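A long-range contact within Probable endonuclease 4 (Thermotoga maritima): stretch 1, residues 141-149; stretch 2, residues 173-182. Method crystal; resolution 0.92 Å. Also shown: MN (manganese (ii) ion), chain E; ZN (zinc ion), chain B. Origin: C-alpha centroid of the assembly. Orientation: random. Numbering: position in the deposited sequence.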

ATOM      1  N   GLY A 141      -8.559 -14.886   7.107  1.00 10.42           N
ATOM      2  CA  GLY A 141      -8.633 -14.680   5.676  1.00 11.74           C
ATOM      3  C   GLY A 141      -7.747 -13.541   5.205  1.00 11.28           C
ATOM      4  O   GLY A 141      -6.826 -13.693   4.413  1.00 12.16           O
ATOM      5  N   VAL A 142      -8.043 -12.346   5.688  1.00  8.15           N
ATOM      6  CA  VAL A 142      -7.430 -11.132   5.204  1.00  7.92           C
ATOM      7  C   VAL A 142      -5.937 -11.168   5.506  1.00  7.61           C
ATOM      8  O   VAL A 142      -5.523 -11.567   6.599  1.00  8.57           O
ATOM      9  N   VAL A 143      -5.155 -10.731   4.531  1.00  7.72           N
ATOM     10  CA  VAL A 143      -3.714 -10.592   4.641  1.00  7.82           C
ATOM     11  C   VAL A 143      -3.386  -9.130   4.885  1.00  7.47           C
ATOM     12  O   VAL A 143      -3.880  -8.258   4.175  1.00  8.50           O
ATOM     13  N   ILE A 144      -2.564  -8.879   5.902  1.00  7.53           N
ATOM     14  CA  ILE A 144      -2.084  -7.540   6.187  1.00  7.46           C
ATOM     15  C   ILE A 144      -0.814  -7.293   5.392  1.00  7.66           C
ATOM     16  O   ILE A 144       0.114  -8.112   5.414  1.00  8.86           O
ATOM     17  N   LEU A 145      -0.778  -6.170   4.686  1.00  7.40           N
ATOM     18  CA  LEU A 145       0.410  -5.749   3.945  1.00  7.46           C
ATOM     19  C   LEU A 145       1.124  -4.684   4.767  1.00  7.43           C
ATOM     20  O   LEU A 145       0.508  -3.706   5.184  1.00  9.03           O
ATOM     21  N   LEU A 146       2.422  -4.879   4.976  1.00  7.37           N
ATOM     22  CA  LEU A 146       3.261  -3.866   5.590  1.00  7.31           C
ATOM     23  C   LEU A 146       3.865  -3.027   4.476  1.00  7.24           C
ATOM     24  O   LEU A 146       4.523  -3.566   3.582  1.00  7.93           O
ATOM     25  N   GLU A 147       3.643  -1.719   4.541  1.00  7.38           N
ATOM     26  CA  GLU A 147       4.157  -0.774   3.563  1.00  7.57           C
ATOM     27  C   GLU A 147       5.407  -0.098   4.101  1.00  7.47           C
ATOM     28  O   GLU A 147       5.446   0.325   5.249  1.00  7.97           O
ATOM     29  N   ASN A 148       6.424   0.039   3.251  1.00  6.92           N
ATOM     30  CA  ASN A 148       7.557   0.869   3.645  1.00  7.40           C
ATOM     31  C   ASN A 148       7.164   2.341   3.680  1.00  7.40           C
ATOM     32  O   ASN A 148       6.289   2.793   2.926  1.00  8.04           O
ATOM     33  N   VAL A 149       7.831   3.083   4.560  1.00  7.74           N
ATOM     34  CA  VAL A 149       7.505   4.457   4.873  1.00  7.42           C
ATOM     35  C   VAL A 149       8.777   5.304   4.796  1.00  7.52           C
ATOM     36  O   VAL A 149       9.877   4.815   4.564  1.00  8.42           O
ATOM     37  N   ARG A 173       2.495 -15.536   9.886  1.00 10.28           N
ATOM     38  CA  ARG A 173       3.288 -14.825   8.911  1.00 10.93           C
ATOM     39  C   ARG A 173       2.789 -15.037   7.485  1.00  9.23           C
ATOM     40  O   ARG A 173       3.063 -14.184   6.623  1.00  9.28           O
ATOM     41  N   ASP A 174       2.036 -16.091   7.201  1.00  9.53           N
ATOM     42  CA  ASP A 174       1.461 -16.225   5.871  1.00 10.15           C
ATOM     43  C   ASP A 174       0.380 -15.168   5.601  1.00  9.50           C
ATOM     44  O   ASP A 174       0.001 -14.937   4.450  1.00 11.30           O
ATOM     45  N   ARG A 175      -0.111 -14.523   6.659  1.00  8.36           N
ATOM     46  CA  ARG A 175      -1.065 -13.431   6.525  1.00  8.28           C
ATOM     47  C   ARG A 175      -0.410 -12.068   6.708  1.00  8.14           C
ATOM     48  O   ARG A 175      -1.100 -11.084   6.946  1.00  9.13           O
ATOM     49  N   VAL A 176       0.904 -12.008   6.477  1.00  7.99           N
ATOM     50  CA  VAL A 176       1.617 -10.734   6.408  1.00  8.05           C
ATOM     51  C   VAL A 176       2.395 -10.738   5.097  1.00  8.03           C
ATOM     52  O   VAL A 176       3.185 -11.655   4.823  1.00  8.61           O
ATOM     53  N   ALA A 177       2.210  -9.696   4.303  1.00  7.96           N
ATOM     54  CA  ALA A 177       2.965  -9.540   3.068  1.00  8.08           C
ATOM     55  C   ALA A 177       3.365  -8.065   2.948  1.00  7.67           C
ATOM     56  O   ALA A 177       3.325  -7.354   3.956  1.00  8.10           O
ATOM     57  N   ILE A 178       3.798  -7.628   1.773  1.00  7.97           N
ATOM     58  CA  ILE A 178       4.507  -6.374   1.634  1.00  8.21           C
ATOM     59  C   ILE A 178       3.931  -5.531   0.504  1.00  7.77           C
ATOM     60  O   ILE A 178       3.572  -6.033  -0.567  1.00  8.66           O
ATOM     61  N   THR A 179       3.922  -4.220   0.746  1.00  7.58           N
ATOM     62  CA  THR A 179       3.686  -3.193  -0.266  1.00  7.81           C
ATOM     63  C   THR A 179       4.937  -2.331  -0.364  1.00  7.82           C
ATOM     64  O   THR A 179       5.459  -1.890   0.657  1.00  8.17           O
ATOM     65  N   TYR A 180       5.372  -2.077  -1.595  1.00  7.81           N
ATOM     66  CA  TYR A 180       6.505  -1.184  -1.810  1.00  7.67           C
ATOM     67  C   TYR A 180       6.007   0.139  -2.378  1.00  7.75           C
ATOM     68  O   TYR A 180       5.407   0.170  -3.460  1.00  8.32           O
ATOM     69  N   ASP A 181       6.239   1.229  -1.644  1.00  7.37           N
ATOM     70  CA  ASP A 181       5.887   2.572  -2.077  1.00  7.77           C
ATOM     71  C   ASP A 181       7.151   3.241  -2.636  1.00  7.81           C
ATOM     72  O   ASP A 181       8.161   3.386  -1.938  1.00  8.05           O
ATOM     73  N   THR A 182       7.096   3.594  -3.912  1.00  7.86           N
ATOM     74  CA  THR A 182       8.273   4.125  -4.585  1.00  7.95           C
ATOM     75  C   THR A 182       8.724   5.475  -4.036  1.00  8.19           C
ATOM     76  O   THR A 182       9.919   5.767  -4.080  1.00  8.69           O
TER

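Strands 143-147 and 176-181 pair in parallel. In each, the extended backbone turns successive side chains to alternate faces of the sheet. Leu145 and Ala177 form a bridge and point to the same face. Leu145 is in the m,t rotamer, and its CD2 lies 3.5 Å from Ala177 CB. The small alanine side chain also receives Val143, a t rotamer, whose CG1 is 4.1 Å from Ala177 CB. The other branch of Leu145 extends further along the strand, with CD1 3.4 Å from Thr179 OG1. Thr179 is an m rotamer, and its hydroxyl is hydrogen-bonded elsewhere in the structure.

The opposite face carries Ile144, Leu146, Val176 and Ile178. Leu146, also m,t, spans two neighbours. Its CD1 reaches back to Val176 CG1 at 3.7 Å, and its CB lies 4.2 Å from Ile178 CD1. Val176 is t. Ile178 is m,m, and the end of its side chain comes nearer to stretch 1 than its CB direction suggests. Ile144, again m,t, lies on this face opposite Val176.

The backbone fixes this register. Ile144 N donates to Arg175 O at 2.8 Å, and Ala177 N donates to Ile144 O at 2.9 Å. Leu146 N then donates to Ala177 O at 2.8 Å, and Thr179 N to Leu146 O at 3.0 Å. A weak bond from Asn148 N to Thr179 O, 3.4 Å long, ends the ladder.

At the start of the contact, Arg175 supplies the polar edge. Its CB points sideways, but the chain, with chi1 m, chi2 t and chi3 p, brings the guanidinium to stretch 1. Arg175 NE and NH1 both donate to Val142 O, at 2.9 and 3.1 Å. This carbonyl lies at the edge of the guanidinium, near its plane, as suits a fork of two donors. Gly141 N lies over one face, 3.7 Å from Arg175 NH1.

Asn148 makes the polar link at the other end. Its CB points sideways, but with chi1 p the amide end comes nearer to stretch 2. There Asp181 N donates to Asn148 OD1 at 2.8 Å, and Asn148 ND2 donates to Asp181 O at 3.3 Å. One side chain thus satisfies both backbone polar groups of Asp181. Asn148 OD1 also lies 3.6 Å from Tyr180 CD1; Tyr180 is a t rotamer whose CB points away.

The metal site completes this edge. Glu147 has chi1 and chi2 both t, and its CG packs 4.0 Å from Thr179 CG2 before the carboxylate reaches the ions. Glu147 OE1 binds manganese at 2.1 Å, and Glu147 OE2 binds zinc at 2.0 Å. Asp181, a t rotamer with CB pointing toward stretch 1, places OD1 2.0 Å from the manganese. Glu147 OE1 and Asp181 OD1 are 3.0 Å apart because they share that ion; they are not hydrogen-bonded. The O atom of water 1 bridges the metals, 1.9 Å from MN and 1.9 Å from ZN. Ligands elsewhere in the structure complete both sites.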

ATOM      1  CB  VAL A 142      -8.102  -9.896   5.851  1.00  8.13           C
ATOM      2  CG1 VAL A 142      -7.399  -8.607   5.457  1.00  9.61           C
ATOM      3  CG2 VAL A 142      -9.569  -9.826   5.471  1.00  9.48           C
ATOM      4  CB  VAL A 143      -3.058 -11.092   3.334  1.00  8.63           C
ATOM      5  CG1 VAL A 143      -1.565 -10.775   3.286  1.00  9.62           C
ATOM      6  CG2 VAL A 143      -3.297 -12.599   3.168  1.00  9.53           C
ATOM      7  CB  ILE A 144      -1.872  -7.348   7.686  1.00  8.66           C
ATOM      8  CG1 ILE A 144      -3.256  -7.384   8.365  1.00 11.24           C
ATOM      9  CG2 ILE A 144      -1.149  -6.038   7.967  1.00 10.20           C
ATOM     10  CD1 ILE A 144      -3.275  -7.320   9.857  1.00 12.44           C
ATOM     11  CB  LEU A 145       0.042  -5.182   2.579  1.00  7.73           C
ATOM     12  CG  LEU A 145      -0.790  -6.115   1.706  1.00  7.94           C
ATOM     13  CD1 LEU A 145      -1.109  -5.459   0.371  1.00  8.68           C
ATOM     14  CD2 LEU A 145      -0.084  -7.440   1.500  1.00  8.63           C
ATOM     15  CB  LEU A 146       4.383  -4.490   6.398  1.00  7.91           C
ATOM     16  CG  LEU A 146       3.975  -5.486   7.460  1.00  8.78           C
ATOM     17  CD1 LEU A 146       5.207  -6.067   8.134  1.00 10.02           C
ATOM     18  CD2 LEU A 146       3.035  -4.867   8.479  1.00 11.72           C
ATOM     19  CB  GLU A 147       3.085   0.263   3.278  1.00  7.91           C
ATOM     20  CG  GLU A 147       3.475   1.241   2.197  1.00  8.18           C
ATOM     21  CD  GLU A 147       2.552   2.410   2.048  1.00  7.75           C
ATOM     22  OE1 GLU A 147       2.980   3.417   1.441  1.00  8.29           O
ATOM     23  OE2 GLU A 147       1.384   2.323   2.494  1.00  8.65           O
ATOM     24  CB  ASN A 148       8.761   0.658   2.734  1.00  7.76           C
ATOM     25  CG  ASN A 148       8.486   1.096   1.319  1.00  7.67           C
ATOM     26  OD1 ASN A 148       7.565   0.579   0.696  1.00  8.10           O
ATOM     27  ND2 ASN A 148       9.284   2.019   0.789  1.00  8.18           N
ATOM     28  CB  VAL A 149       6.817   4.573   6.246  1.00  7.91           C
ATOM     29  CG1 VAL A 149       5.466   3.866   6.209  1.00  9.10           C
ATOM     30  CG2 VAL A 149       7.699   4.042   7.358  1.00  8.65           C
ATOM     31  CB  ARG A 173       4.756 -15.121   9.064  1.00 15.60           C
ATOM     32  CG  ARG A 173       5.114 -16.517   8.891  1.00 18.36           C
ATOM     33  CD  ARG A 173       6.587 -16.723   9.170  1.00 18.25           C
ATOM     34  NE  ARG A 173       6.876 -18.137   9.051  1.00 18.47           N
ATOM     35  CZ  ARG A 173       6.786 -19.017  10.040  1.00 19.25           C
ATOM     36  NH1 ARG A 173       6.440 -18.653  11.263  1.00 19.78           N
ATOM     37  NH2 ARG A 173       7.038 -20.288   9.798  1.00 20.60           N
ATOM     38  CB  ASP A 174       0.852 -17.622   5.645  1.00 12.54           C
ATOM     39  CG  ASP A 174       1.872 -18.735   5.597  1.00 15.88           C
ATOM     40  OD1 ASP A 174       3.072 -18.446   5.526  1.00 19.46           O
ATOM     41  OD2 ASP A 174       1.470 -19.915   5.604  1.00 16.92           O
ATOM     42  CB  ARG A 175      -2.247 -13.635   7.453  1.00  8.54           C
ATOM     43  CG  ARG A 175      -3.129 -14.793   7.013  1.00  9.07           C
ATOM     44  CD  ARG A 175      -4.210 -15.098   8.019  1.00  9.16           C
ATOM     45  NE  ARG A 175      -5.102 -13.961   8.169  1.00  8.25           N
ATOM     46  CZ  ARG A 175      -5.798 -13.683   9.265  1.00  8.24           C
ATOM     47  NH1 ARG A 175      -6.599 -12.631   9.261  1.00  8.60           N
ATOM     48  NH2 ARG A 175      -5.704 -14.452  10.339  1.00  8.87           N
ATOM     49  CB  VAL A 176       2.568 -10.552   7.587  1.00  8.56           C
ATOM     50  CG1 VAL A 176       3.305  -9.218   7.484  1.00  9.55           C
ATOM     51  CG2 VAL A 176       1.813 -10.629   8.900  1.00 10.07           C
ATOM     52  CB  ALA A 177       2.211 -10.121   1.874  1.00  8.74           C
ATOM     53  CB  ILE A 178       6.014  -6.683   1.368  1.00  9.82           C
ATOM     54  CG1 ILE A 178       6.630  -7.546   2.475  1.00 10.27           C
ATOM     55  CG2 ILE A 178       6.830  -5.425   1.104  1.00 10.72           C
ATOM     56  CD1 ILE A 178       6.692  -6.881   3.812  1.00 10.97           C
ATOM     57  CB  THR A 179       2.518  -2.310   0.130  1.00  7.72           C
ATOM     58  OG1 THR A 179       1.345  -3.125   0.126  1.00  8.53           O
ATOM     59  CG2 THR A 179       2.336  -1.115  -0.803  1.00  8.61           C
ATOM     60  CB  TYR A 180       7.529  -1.805  -2.786  1.00  8.26           C
ATOM     61  CG  TYR A 180       8.708  -0.886  -2.935  1.00  8.32           C
ATOM     62  CD1 TYR A 180       9.631  -0.756  -1.908  1.00  8.50           C
ATOM     63  CD2 TYR A 180       8.883  -0.095  -4.067  1.00  8.49           C
ATOM     64  CE1 TYR A 180      10.685   0.123  -1.988  1.00  8.97           C
ATOM     65  CE2 TYR A 180       9.963   0.777  -4.168  1.00  8.73           C
ATOM     66  CZ  TYR A 180      10.846   0.888  -3.110  1.00  8.86           C
ATOM     67  OH  TYR A 180      11.910   1.754  -3.156  1.00  9.91           O
ATOM     68  CB  ASP A 181       5.300   3.358  -0.901  1.00  7.70           C
ATOM     69  CG  ASP A 181       4.818   4.742  -1.277  1.00  7.54           C
ATOM     70  OD1 ASP A 181       3.646   5.085  -0.960  1.00  8.03           O
ATOM     71  OD2 ASP A 181       5.597   5.500  -1.901  1.00  8.36           O
ATOM     72  CB  THR A 182       8.042   4.218  -6.101  1.00  8.43           C
ATOM     73  OG1 THR A 182       6.940   5.055  -6.405  1.00  8.81           O
ATOM     74  CG2 THR A 182       7.789   2.864  -6.713  1.00  9.35           C
TER
HETATM   75 MN    MN E 304       1.898   4.511  -0.057  0.75 11.03          MN
HETATM   76 ZN    ZN B 301       0.406   4.058   2.837  0.94  8.66          ZN
HETATM   77  O   HOH W   1       0.710   5.201   1.326  0.88  8.73           O